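Local coordinates for protein mannan endo-1,4-beta-mannosidase (Bacillus subtilis, PDB 3CBW) that catalyses the random endo-hydrolysis of beta-1,4-mannosidic linkages in mannan, galactomannan and glucomannan, and takes part in glucomannan degradation, at residues A[80-86]-A[121-125]; A[113-118]-A[181-185]; A[175-181]-A[225-231]; A[246-252]-A[271-277]. The protein carries 3 engineered substitutions. All blocks are in the same frame, centred on the assembly; numbering follows the deposited sequence.

Interaction 1. Residues A[80-86]-A[121-125]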
# COMPACT_ATOMS: atom_id res chain seq x y z
N GLY A 80 -3.23 -11.41 10.45
CA GLY A 80 -4.65 -11.78 10.56
C GLY A 80 -4.99 -13.25 10.52
O GLY A 80 -6.16 -13.61 10.65
N TRP A 81 -3.98 -14.09 10.31
CA TRP A 81 -4.13 -15.56 10.39
C TRP A 81 -4.07 -16.07 11.84
O TRP A 81 -4.47 -17.20 12.10
CB TRP A 81 -3.04 -16.26 9.57
CG TRP A 81 -1.65 -15.81 9.92
CD1 TRP A 81 -0.82 -16.35 10.86
CD2 TRP A 81 -0.96 -14.70 9.36
NE1 TRP A 81 0.36 -15.64 10.91
CE2 TRP A 81 0.30 -14.62 10.00
CE3 TRP A 81 -1.27 -13.75 8.37
CZ2 TRP A 81 1.25 -13.65 9.67
CZ3 TRP A 81 -0.33 -12.78 8.05
CH2 TRP A 81 0.91 -12.74 8.70
N LEU A 82 -3.58 -15.25 12.76
CA LEU A 82 -3.37 -15.73 14.14
C LEU A 82 -4.68 -15.90 14.87
O LEU A 82 -5.57 -15.05 14.79
CB LEU A 82 -2.47 -14.76 14.92
CG LEU A 82 -1.01 -14.60 14.48
CD1 LEU A 82 -0.38 -13.47 15.26
CD2 LEU A 82 -0.22 -15.88 14.69
N GLU A 83 -4.81 -17.01 15.59
CA GLU A 83 -5.90 -17.19 16.54
C GLU A 83 -5.40 -16.69 17.88
O GLU A 83 -4.45 -17.23 18.44
CB GLU A 83 -6.32 -18.65 16.63
CG GLU A 83 -7.06 -19.17 15.40
CD GLU A 83 -8.47 -18.61 15.28
OE1 GLU A 83 -9.17 -18.49 16.31
OE2 GLU A 83 -8.88 -18.29 14.15
N THR A 84 -6.06 -15.66 18.40
CA THR A 84 -5.56 -14.94 19.56
C THR A 84 -6.67 -14.76 20.58
O THR A 84 -7.86 -14.87 20.24
CB THR A 84 -4.99 -13.56 19.15
OG1 THR A 84 -5.98 -12.83 18.42
CG2 THR A 84 -3.74 -13.71 18.28
N ALA A 85 -6.29 -14.47 21.82
CA ALA A 85 -7.25 -14.26 22.91
C ALA A 85 -8.17 -13.08 22.64
O ALA A 85 -9.39 -13.15 22.85
CB ALA A 85 -6.52 -14.09 24.25
N ASN A 86 -7.58 -11.99 22.16
CA ASN A 86 -8.32 -10.80 21.75
C ASN A 86 -7.96 -10.55 20.29
O ASN A 86 -6.80 -10.70 19.91
CB ASN A 86 -7.95 -9.59 22.62
CG ASN A 86 -8.37 -9.77 24.07
OD1 ASN A 86 -9.50 -10.16 24.36
ND2 ASN A 86 -7.46 -9.47 25.00
N GLN A 121 -14.17 -14.49 16.33
CA GLN A 121 -13.52 -14.10 17.57
C GLN A 121 -12.10 -13.57 17.32
O GLN A 121 -11.66 -12.61 17.96
CB GLN A 121 -13.50 -15.29 18.54
CG GLN A 121 -12.81 -15.02 19.86
CD GLN A 121 -11.30 -15.19 19.80
OE1 GLN A 121 -10.78 -15.99 19.02
NE2 GLN A 121 -10.59 -14.42 20.63
N SER A 122 -11.38 -14.22 16.41
CA SER A 122 -10.07 -13.75 15.97
C SER A 122 -9.70 -14.46 14.68
O SER A 122 -10.44 -15.33 14.21
CB SER A 122 -9.01 -13.99 17.06
OG SER A 122 -8.73 -15.37 17.20
N GLY A 123 -8.56 -14.07 14.11
CA GLY A 123 -8.02 -14.72 12.92
C GLY A 123 -8.97 -14.71 11.74
O GLY A 123 -9.71 -13.74 11.53
N HIS A 124 -8.93 -15.78 10.96
CA HIS A 124 -9.87 -15.99 9.84
C HIS A 124 -9.80 -14.92 8.75
O HIS A 124 -10.81 -14.67 8.08
CB HIS A 124 -11.31 -16.11 10.37
CG HIS A 124 -11.56 -17.33 11.19
ND1 HIS A 124 -11.27 -17.40 12.53
CD2 HIS A 124 -12.04 -18.55 10.85
CE1 HIS A 124 -11.59 -18.59 12.99
NE2 HIS A 124 -12.05 -19.32 11.99
N PHE A 125 -8.62 -14.35 8.52
CA PHE A 125 -8.48 -13.23 7.57
C PHE A 125 -8.89 -13.54 6.13
O PHE A 125 -9.26 -12.63 5.39
CB PHE A 125 -7.08 -12.60 7.64
CG PHE A 125 -5.98 -13.39 6.96
CD1 PHE A 125 -5.01 -12.71 6.24
CD2 PHE A 125 -5.86 -14.77 7.10
CE1 PHE A 125 -3.97 -13.39 5.63
CE2 PHE A 125 -4.81 -15.47 6.46
CZ PHE A 125 -3.87 -14.77 5.74
O HOH W 1 -7.08 -17.88 11.56
O HOH W 2 -6.41 -12.47 15.50

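Interaction 2. Residues A[113-118]-A[181-185]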
# COMPACT_ATOMS: atom_id res chain seq x y z
N LEU A 113 -2.33 -3.76 5.87
CA LEU A 113 -2.98 -4.47 6.97
C LEU A 113 -3.64 -5.76 6.52
O LEU A 113 -4.69 -5.73 5.88
CB LEU A 113 -4.06 -3.60 7.60
CG LEU A 113 -3.66 -2.22 8.13
CD1 LEU A 113 -4.86 -1.32 8.37
CD2 LEU A 113 -2.84 -2.35 9.41
N HIS A 114 -3.07 -6.89 6.91
CA HIS A 114 -3.75 -8.18 6.72
C HIS A 114 -4.70 -8.44 7.89
O HIS A 114 -4.48 -9.33 8.71
CB HIS A 114 -2.75 -9.31 6.53
CG HIS A 114 -2.17 -9.34 5.15
ND1 HIS A 114 -1.42 -8.31 4.63
CD2 HIS A 114 -2.25 -10.27 4.17
CE1 HIS A 114 -1.05 -8.60 3.40
NE2 HIS A 114 -1.54 -9.79 3.09
N LEU A 115 -5.78 -7.66 7.95
CA LEU A 115 -6.66 -7.63 9.11
C LEU A 115 -7.30 -8.96 9.40
O LEU A 115 -7.84 -9.61 8.50
CB LEU A 115 -7.78 -6.61 8.91
CG LEU A 115 -7.43 -5.13 8.85
CD1 LEU A 115 -8.70 -4.34 8.52
CD2 LEU A 115 -6.83 -4.67 10.18
N ALA A 116 -7.28 -9.34 10.68
CA ALA A 116 -8.14 -10.43 11.15
C ALA A 116 -9.59 -10.07 10.87
O ALA A 116 -9.94 -8.90 10.67
CB ALA A 116 -7.90 -10.67 12.63
N ASN A 117 -10.44 -11.10 10.86
CA ASN A 117 -11.82 -11.01 10.41
C ASN A 117 -12.74 -10.83 11.61
O ASN A 117 -12.95 -11.77 12.38
CB ASN A 117 -12.15 -12.31 9.68
CG ASN A 117 -13.51 -12.33 9.06
OD1 ASN A 117 -14.39 -11.53 9.39
ND2 ASN A 117 -13.71 -13.28 8.15
N PRO A 118 -13.32 -9.63 11.76
CA PRO A 118 -14.14 -9.36 12.95
C PRO A 118 -15.51 -10.05 12.94
O PRO A 118 -16.25 -9.92 13.90
CB PRO A 118 -14.26 -7.84 12.95
CG PRO A 118 -14.15 -7.44 11.52
CD PRO A 118 -13.24 -8.45 10.87
N TRP A 181 -10.26 -13.53 -1.86
CA TRP A 181 -9.52 -14.19 -0.78
C TRP A 181 -9.68 -13.50 0.59
O TRP A 181 -9.99 -14.17 1.58
CB TRP A 181 -8.06 -14.42 -1.17
CG TRP A 181 -7.39 -13.28 -1.87
CD1 TRP A 181 -6.65 -12.28 -1.28
CD2 TRP A 181 -7.38 -13.01 -3.27
NE1 TRP A 181 -6.19 -11.41 -2.23
CE2 TRP A 181 -6.61 -11.84 -3.46
CE3 TRP A 181 -7.93 -13.66 -4.39
CZ2 TRP A 181 -6.39 -11.29 -4.72
CZ3 TRP A 181 -7.70 -13.11 -5.65
CH2 TRP A 181 -6.95 -11.92 -5.80
N PHE A 182 -9.53 -12.18 0.66
CA PHE A 182 -9.67 -11.47 1.95
C PHE A 182 -11.13 -11.29 2.33
O PHE A 182 -12.00 -11.12 1.48
CB PHE A 182 -8.99 -10.11 1.89
CG PHE A 182 -7.50 -10.16 1.66
CD1 PHE A 182 -6.68 -10.98 2.43
CD2 PHE A 182 -6.91 -9.35 0.69
CE1 PHE A 182 -5.29 -11.01 2.22
CE2 PHE A 182 -5.54 -9.37 0.48
CZ PHE A 182 -4.73 -10.19 1.25
N TRP A 183 -11.39 -11.27 3.64
CA TRP A 183 -12.77 -11.19 4.11
C TRP A 183 -13.50 -9.92 3.65
O TRP A 183 -14.73 -9.92 3.52
CB TRP A 183 -12.84 -11.33 5.63
CG TRP A 183 -12.15 -10.23 6.42
CD1 TRP A 183 -10.89 -10.27 6.94
CD2 TRP A 183 -12.70 -8.96 6.80
NE1 TRP A 183 -10.61 -9.11 7.62
CE2 TRP A 183 -11.70 -8.28 7.55
CE3 TRP A 183 -13.92 -8.31 6.59
CZ2 TRP A 183 -11.88 -7.00 8.06
CZ3 TRP A 183 -14.11 -7.02 7.11
CH2 TRP A 183 -13.09 -6.39 7.84
N TRP A 184 -12.76 -8.84 3.41
CA TRP A 184 -13.37 -7.56 3.04
C TRP A 184 -13.70 -7.43 1.55
O TRP A 184 -14.29 -6.43 1.13
CB TRP A 184 -12.48 -6.40 3.49
CG TRP A 184 -11.08 -6.43 2.90
CD1 TRP A 184 -10.70 -5.98 1.66
CD2 TRP A 184 -9.90 -6.89 3.56
NE1 TRP A 184 -9.34 -6.16 1.51
CE2 TRP A 184 -8.83 -6.71 2.65
CE3 TRP A 184 -9.64 -7.47 4.81
CZ2 TRP A 184 -7.51 -7.06 2.97
CZ3 TRP A 184 -8.34 -7.84 5.12
CH2 TRP A 184 -7.29 -7.63 4.20
N GLY A 185 -13.30 -8.42 0.76
CA GLY A 185 -13.44 -8.36 -0.70
C GLY A 185 -14.68 -9.07 -1.24
O GLY A 185 -15.67 -9.28 -0.52

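Interaction 3. Residues A[175-181]-A[225-231]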
# COMPACT_ATOMS: atom_id res chain seq x y z
N HIS A 175 -6.81 -3.76 0.81
CA HIS A 175 -6.31 -3.94 -0.55
C HIS A 175 -6.89 -5.19 -1.21
O HIS A 175 -7.45 -6.08 -0.54
CB HIS A 175 -4.78 -3.99 -0.52
CG HIS A 175 -4.22 -5.14 0.25
ND1 HIS A 175 -4.43 -5.32 1.61
CD2 HIS A 175 -3.37 -6.12 -0.13
CE1 HIS A 175 -3.78 -6.40 2.00
NE2 HIS A 175 -3.11 -6.90 0.97
N GLU A 176 -6.78 -5.25 -2.54
CA GLU A 176 -7.21 -6.43 -3.31
C GLU A 176 -8.66 -6.81 -3.04
O GLU A 176 -9.02 -7.99 -2.99
CB GLU A 176 -6.27 -7.62 -3.09
CG GLU A 176 -4.85 -7.29 -3.52
CD GLU A 176 -3.80 -8.32 -3.14
OE1 GLU A 176 -4.15 -9.45 -2.72
OE2 GLU A 176 -2.59 -7.98 -3.24
N MET A 177 -9.49 -5.79 -2.89
CA MET A 177 -10.90 -5.96 -2.54
C MET A 177 -11.73 -6.56 -3.67
O MET A 177 -12.82 -7.07 -3.42
CB MET A 177 -11.48 -4.61 -2.09
CG MET A 177 -11.80 -3.60 -3.21
SD MET A 177 -10.46 -2.99 -4.37
CE MET A 177 -9.35 -2.12 -3.18
N ASN A 178 -11.24 -6.48 -4.91
CA ASN A 178 -11.89 -7.14 -6.04
C ASN A 178 -11.49 -8.60 -6.16
O ASN A 178 -12.02 -9.32 -7.00
CB ASN A 178 -11.65 -6.38 -7.36
CG ASN A 178 -10.18 -6.26 -7.70
OD1 ASN A 178 -9.33 -6.19 -6.81
ND2 ASN A 178 -9.87 -6.17 -8.99
N GLY A 179 -10.55 -9.03 -5.31
CA GLY A 179 -10.24 -10.44 -5.17
C GLY A 179 -11.22 -11.10 -4.21
O GLY A 179 -12.00 -10.44 -3.52
N GLU A 180 -11.14 -12.42 -4.15
CA GLU A 180 -12.11 -13.22 -3.41
C GLU A 180 -11.48 -13.92 -2.22
O GLU A 180 -12.09 -14.80 -1.62
CB GLU A 180 -12.84 -14.19 -4.36
CG GLU A 180 -11.99 -15.35 -4.91
CD GLU A 180 -11.11 -15.00 -6.11
OE1 GLU A 180 -11.11 -13.85 -6.60
OE2 GLU A 180 -10.39 -15.91 -6.57
N TRP A 181 -10.26 -13.53 -1.86
CA TRP A 181 -9.52 -14.19 -0.78
C TRP A 181 -9.68 -13.50 0.59
O TRP A 181 -9.99 -14.17 1.58
CB TRP A 181 -8.06 -14.42 -1.17
CG TRP A 181 -7.39 -13.28 -1.87
CD1 TRP A 181 -6.65 -12.28 -1.28
CD2 TRP A 181 -7.38 -13.01 -3.27
NE1 TRP A 181 -6.19 -11.41 -2.23
CE2 TRP A 181 -6.61 -11.84 -3.46
CE3 TRP A 181 -7.93 -13.66 -4.39
CZ2 TRP A 181 -6.39 -11.29 -4.72
CZ3 TRP A 181 -7.70 -13.11 -5.65
CH2 TRP A 181 -6.95 -11.92 -5.80
N SER A 225 -5.99 0.08 -3.70
CA SER A 225 -5.18 -0.91 -4.43
C SER A 225 -5.93 -2.20 -4.79
O SER A 225 -5.74 -3.24 -4.15
CB SER A 225 -3.88 -1.22 -3.67
OG SER A 225 -4.14 -1.67 -2.34
N PRO A 226 -6.75 -2.15 -5.85
CA PRO A 226 -7.32 -3.39 -6.38
C PRO A 226 -6.25 -4.34 -6.94
O PRO A 226 -5.12 -3.92 -7.24
CB PRO A 226 -8.20 -2.91 -7.52
CG PRO A 226 -7.73 -1.52 -7.85
CD PRO A 226 -7.17 -0.96 -6.61
N ASP A 227 -6.63 -5.60 -7.06
CA ASP A 227 -5.80 -6.60 -7.71
C ASP A 227 -5.90 -6.48 -9.23
O ASP A 227 -7.00 -6.38 -9.78
CB ASP A 227 -6.27 -7.98 -7.28
CG ASP A 227 -5.25 -9.03 -7.54
OD1 ASP A 227 -4.42 -9.25 -6.64
OD2 ASP A 227 -5.27 -9.63 -8.64
N ALA A 228 -4.76 -6.58 -9.91
CA ALA A 228 -4.71 -6.51 -11.38
C ALA A 228 -5.35 -7.70 -12.08
O ALA A 228 -5.73 -7.59 -13.24
CB ALA A 228 -3.27 -6.38 -11.84
N ASN A 229 -5.46 -8.82 -11.38
CA ASN A 229 -5.90 -10.06 -12.00
C ASN A 229 -7.36 -10.39 -11.75
O ASN A 229 -7.77 -11.53 -11.94
CB ASN A 229 -4.99 -11.22 -11.58
CG ASN A 229 -3.54 -11.04 -12.03
OD1 ASN A 229 -3.26 -10.30 -12.98
ND2 ASN A 229 -2.62 -11.71 -11.35
N ARG A 230 -8.14 -9.39 -11.35
CA ARG A 230 -9.58 -9.55 -11.19
C ARG A 230 -10.30 -8.34 -11.77
O ARG A 230 -9.71 -7.28 -11.93
CB ARG A 230 -9.94 -9.72 -9.71
CG ARG A 230 -9.39 -10.99 -9.06
CD ARG A 230 -10.06 -12.24 -9.63
NE ARG A 230 -9.66 -13.46 -8.92
CZ ARG A 230 -8.59 -14.19 -9.21
NH1 ARG A 230 -7.77 -13.85 -10.20
NH2 ARG A 230 -8.35 -15.29 -8.51
N ASP A 231 -11.58 -8.52 -12.09
CA ASP A 231 -12.39 -7.45 -12.66
C ASP A 231 -12.73 -6.39 -11.62
O ASP A 231 -12.35 -6.50 -10.44
CB ASP A 231 -13.70 -8.04 -13.22
CG ASP A 231 -13.47 -9.04 -14.35
OD1 ASP A 231 -12.42 -8.98 -15.02
OD2 ASP A 231 -14.38 -9.88 -14.56

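Interaction 4. Residues A[246-252]-A[271-277]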
# COMPACT_ATOMS: atom_id res chain seq x y z
N VAL A 246 -4.02 5.84 -6.40
CA VAL A 246 -4.63 4.59 -6.87
C VAL A 246 -3.53 3.67 -7.38
O VAL A 246 -2.46 4.14 -7.79
CB VAL A 246 -5.70 4.83 -7.97
CG1 VAL A 246 -6.84 5.65 -7.40
CG2 VAL A 246 -5.10 5.53 -9.22
N GLY A 247 -3.78 2.37 -7.38
CA GLY A 247 -2.75 1.50 -7.89
C GLY A 247 -3.18 0.07 -8.03
O GLY A 247 -4.29 -0.29 -7.67
N LEU A 248 -2.28 -0.74 -8.56
CA LEU A 248 -2.53 -2.16 -8.77
C LEU A 248 -1.58 -3.02 -7.98
O LEU A 248 -0.37 -2.79 -8.00
CB LEU A 248 -2.37 -2.52 -10.25
CG LEU A 248 -3.43 -1.92 -11.17
CD1 LEU A 248 -3.03 -2.08 -12.62
CD2 LEU A 248 -4.80 -2.55 -10.94
N ASP A 249 -2.14 -4.02 -7.30
CA ASP A 249 -1.38 -5.16 -6.82
C ASP A 249 -1.30 -6.16 -7.98
O ASP A 249 -2.33 -6.69 -8.42
CB ASP A 249 -2.06 -5.80 -5.62
CG ASP A 249 -1.92 -4.97 -4.34
OD1 ASP A 249 -1.55 -3.78 -4.40
OD2 ASP A 249 -2.16 -5.54 -3.25
N ALA A 250 -0.10 -6.39 -8.49
CA ALA A 250 0.12 -7.11 -9.75
C ALA A 250 1.13 -8.22 -9.57
O ALA A 250 2.32 -7.96 -9.35
CB ALA A 250 0.58 -6.13 -10.85
N TYR A 251 0.65 -9.46 -9.63
CA TYR A 251 1.53 -10.62 -9.63
C TYR A 251 1.35 -11.29 -10.98
O TYR A 251 0.24 -11.63 -11.36
CB TYR A 251 1.21 -11.57 -8.47
CG TYR A 251 1.61 -10.97 -7.15
CD1 TYR A 251 2.87 -11.22 -6.60
CD2 TYR A 251 0.76 -10.08 -6.48
CE1 TYR A 251 3.26 -10.62 -5.39
CE2 TYR A 251 1.14 -9.48 -5.27
CZ TYR A 251 2.39 -9.76 -4.74
OH TYR A 251 2.79 -9.18 -3.56
N PHE A 252 2.44 -11.44 -11.72
CA PHE A 252 2.32 -11.73 -13.14
C PHE A 252 3.59 -12.39 -13.64
O PHE A 252 4.65 -12.35 -12.99
CB PHE A 252 2.10 -10.43 -13.91
CG PHE A 252 3.14 -9.39 -13.62
CD1 PHE A 252 4.35 -9.37 -14.33
CD2 PHE A 252 2.94 -8.45 -12.63
CE1 PHE A 252 5.32 -8.42 -14.04
CE2 PHE A 252 3.90 -7.50 -12.34
CZ PHE A 252 5.09 -7.48 -13.05
N PHE A 271 -0.84 7.20 -9.87
CA PHE A 271 -0.94 5.75 -10.01
C PHE A 271 0.37 5.08 -9.59
O PHE A 271 1.45 5.57 -9.91
CB PHE A 271 -1.24 5.41 -11.48
CG PHE A 271 -1.20 3.93 -11.77
CD1 PHE A 271 -2.33 3.15 -11.65
CD2 PHE A 271 0.00 3.31 -12.13
CE1 PHE A 271 -2.26 1.78 -11.87
CE2 PHE A 271 0.08 1.95 -12.34
CZ PHE A 271 -1.05 1.19 -12.23
N ALA A 272 0.25 3.94 -8.90
CA ALA A 272 1.43 3.16 -8.51
C ALA A 272 1.18 1.67 -8.67
O ALA A 272 0.03 1.23 -8.69
CB ALA A 272 1.80 3.47 -7.07
N PHE A 273 2.26 0.92 -8.82
CA PHE A 273 2.20 -0.53 -8.66
C PHE A 273 2.42 -0.86 -7.19
O PHE A 273 3.55 -0.93 -6.70
CB PHE A 273 3.21 -1.24 -9.57
CG PHE A 273 2.73 -1.34 -10.99
CD1 PHE A 273 1.68 -2.18 -11.31
CD2 PHE A 273 3.26 -0.54 -11.99
CE1 PHE A 273 1.17 -2.26 -12.60
CE2 PHE A 273 2.77 -0.63 -13.30
CZ PHE A 273 1.71 -1.48 -13.59
N THR A 274 1.30 -0.96 -6.48
CA THR A 274 1.30 -0.96 -5.03
C THR A 274 1.78 -2.27 -4.42
O THR A 274 2.15 -2.29 -3.25
CB THR A 274 -0.09 -0.56 -4.53
OG1 THR A 274 -1.08 -1.27 -5.28
CG2 THR A 274 -0.32 0.93 -4.74
N GLU A 275 1.77 -3.35 -5.21
CA GLU A 275 2.48 -4.61 -4.94
C GLU A 275 2.90 -5.17 -6.27
O GLU A 275 2.17 -5.06 -7.26
CB GLU A 275 1.61 -5.67 -4.28
CG GLU A 275 1.28 -5.40 -2.87
CD GLU A 275 0.72 -6.61 -2.11
OE1 GLU A 275 0.94 -7.79 -2.48
OE2 GLU A 275 0.05 -6.38 -1.11
N VAL A 276 4.07 -5.77 -6.32
CA VAL A 276 4.51 -6.46 -7.54
C VAL A 276 5.30 -7.70 -7.17
O VAL A 276 6.02 -7.72 -6.17
CB VAL A 276 5.33 -5.54 -8.51
CG1 VAL A 276 6.52 -4.95 -7.86
CG2 VAL A 276 5.80 -6.30 -9.75
N GLY A 277 5.16 -8.73 -7.98
CA GLY A 277 6.08 -9.84 -7.92
C GLY A 277 5.72 -10.90 -8.94
O GLY A 277 4.69 -10.82 -9.61

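Interaction 1. Residues A[80-86]-A[121-125]
Q121 reaches T84 with the end of its amide: Q121 NE2 donates to T84 O at 2.8 Å, the acceptor lying almost in the amide plane and the donor in the plane of the carbonyl. A bend at chi2 (-84°) turns the Q121 chain back toward the facing loop. One residue on, S122 OG accepts from T84 N at 2.9 Å on a nearly straight bond (163°), while S122 CB rests 3.5 Å from T84 OG1. At the other end, the edge of the W81 six-membered ring meets the face of the F125 ring in a T-shaped pair with centroids 5.6 Å apart. F125 CE2 also touches W81 CB at 3.7 Å.

Both loops follow the C-terminal ends of parallel barrel strands, 72-79 and 108-114, so this is a meeting of two neighbouring beta-to-alpha loops on the catalytic rim of the TIM barrel of glycosyl hydrolase family 26.

Midway between the polar and aromatic ends, G123 brings its CA to 3.1 Å from G80 O, an oxygen that also accepts a weak bond from F125 N. Two waters bridge the loops. One donates to W81 O and E83 OE2 and accepts from H124 N; the other donates to L82 O and T84 OG1 and accepts from G123 N. The E83 carboxylate stands roughly perpendicular to the H124 imidazole, whose rotation is fixed by the bond from H124 ND1 to S122 O at 2.8 Å. F120 stacks on that imidazole, Y49 meets W81 edge-to-face, and the F125 side chain adjoins H114, a probable substrate-binding residue.

Interaction 2. Residues A[113-118]-A[181-185]
N117 and W183 lie 6.4 Å apart at their CA atoms, with an inverse gamma turn centred on H114 in one segment and a type I beta turn from F182 to G185 in the other. The W183 indole is the main filler, its chi1 of 64° setting CG between the backbone N and carbonyl carbon and so turning the ring to the 113-118 segment. W183 NE1 donates to L115 O at 2.9 Å; the oxygen sits in the ring plane, but the donor stands well above the carbonyl plane and the bond is bent (144°). One indole face receives two CH-pi contacts, N117 CA over the five-membered ring at 3.7 Å from its centroid and P118 CD over the six-membered ring at 3.6 Å. The N117 amide lies nearly parallel to the indole, held by bonds from N117 ND2 to H124 O and from A119 N to N117 OD1.

The other three rings pack on in succession, edge against face rather than stacked. W184 sets its edge atom CE3 on the W183 face opposite N117 and P118, and F182 CB sits over the W184 ring. F182 turns an edge toward the face of H114, planes at 89°. D76 of strand 72-79 holds H114 ND1, and H175 O in the loop after strand 169-172 holds W184 NE1. F182 lies between H114 and W181, both probable substrate-binding residues, with W181 CD1 over one of its faces, and packs beside E176 and H175.

Helix 143-163 backs L113, L115, A116 and P118, helix 194-214 supports W183 and W184, and helix 131-138 closes on P118 and W183.

Interaction 3. Residues A[175-181]-A[225-231]
The probable proton donor E176 sits in this contact, where two loops at the C-terminal ends of strands 169-172 and 220-224 form one wall of the active site. Its backbone is held by S225: E176 N donates to S225 O at 2.8 Å on an almost straight bond (170°). Its carboxylate is oriented by W181, whose NE1 donates to E176 OE1 at 2.9 Å. The six-membered-ring edge of that indole reaches the second loop, with W181 CZ2 3.4 Å from D227 OD1 and the carboxylate of D227 turned nearly perpendicular to the ring.

N178 works as a clasp inserted into the 225-231 loop. N178 OD1 accepts from D227 N at 2.8 Å on a lone pair in the carbonyl plane, and N178 ND2 returns a bond to D227 O at 3.0 Å, so one amide satisfies both backbone groups of D227. The same ND2 also donates to D231 O. A chi1 of 59° tucks CG between the backbone N and carbonyl carbon of N178, aiming the amide across.

Both loops follow the C-terminal ends of parallel TIM-barrel strands, where this fold carries its active site; each contains a type I turn, E176 to G179 and D227 to R230. D227 OD2 accepts from N229 N, an Asx turn that shapes the second loop from within.

Farther out, R230 grips E180 side-on: R230 NE to E180 OE1 at 2.8 Å and R230 NH2 to E180 OE2 at 2.9 Å, with the two planes only 19° apart and both oxygens using syn lone pairs. W181 CZ3 rests over the guanidinium face, and R230 NH1 is tied to N229 O. M177 SD lies 3.9 Å from P226 CB, and M177 also touches F236.

Interaction 4. Residues A[246-252]-A[271-277]
V246 and F271 begin the parallel pairing; next come G247 and A272. The axes of strands 246-252 and 271-274 run 4.4 Å apart at 27°. G247 is a hollow: A272 O approaches its CA at 2.9 Å and T274 CG2 rests on it. The register slips by one residue at T274, bringing E275 beside D249. On the face of L248, the F271 ring edge receives L248 CD1 at 3.8 Å, and F273 CD1 fits against A250 CB. V276 CG2, anti to its own backbone N, lies 3.4 Å from F252 CE2.

The opposite face probably carries the catalytic chemistry of this beta-alpha-beta unit of the barrel. G277 is a second hollow there, over which the ring of Y251, a probable substrate-binding residue, lies close. Y251 OH donates to E275 OE1 at 2.6 Å, meeting it on the anti side, 22° out of the carboxylate plane and at the tyrosine ring's edge. T274 OG1 donates to D249 OD1 at 2.7 Å. D249 OD2 and E275 OE2 stand 3.2 Å apart, and R172 bridges them with one salt bridge to each. Together Y251 and R172 hold each oxygen of E275, the probable nucleophile, in a set direction.

How the interactions relate
Interaction 1 is partly exposed at the outer rim, 2 and 3 are buried among the loops at the strand ends, and 4 lies within the barrel sheet. Interaction 1 joins its loops by waters, side-chain to backbone bonds and one aromatic pair; the others use aromatic rings packed edge to face, with CH-pi contacts, in 2, an amide clasp and a salt bridge in 3, strand bonds and carboxylates in 4. Interactions 1 and 2 share the stretch after strand 108-114, and 2 and 3 share W181. Interaction 3 touches 4 where the carboxylates of E176 and D249 come close; it thus links 2 and 4, which do not touch, and the three probably line one active-site cleft.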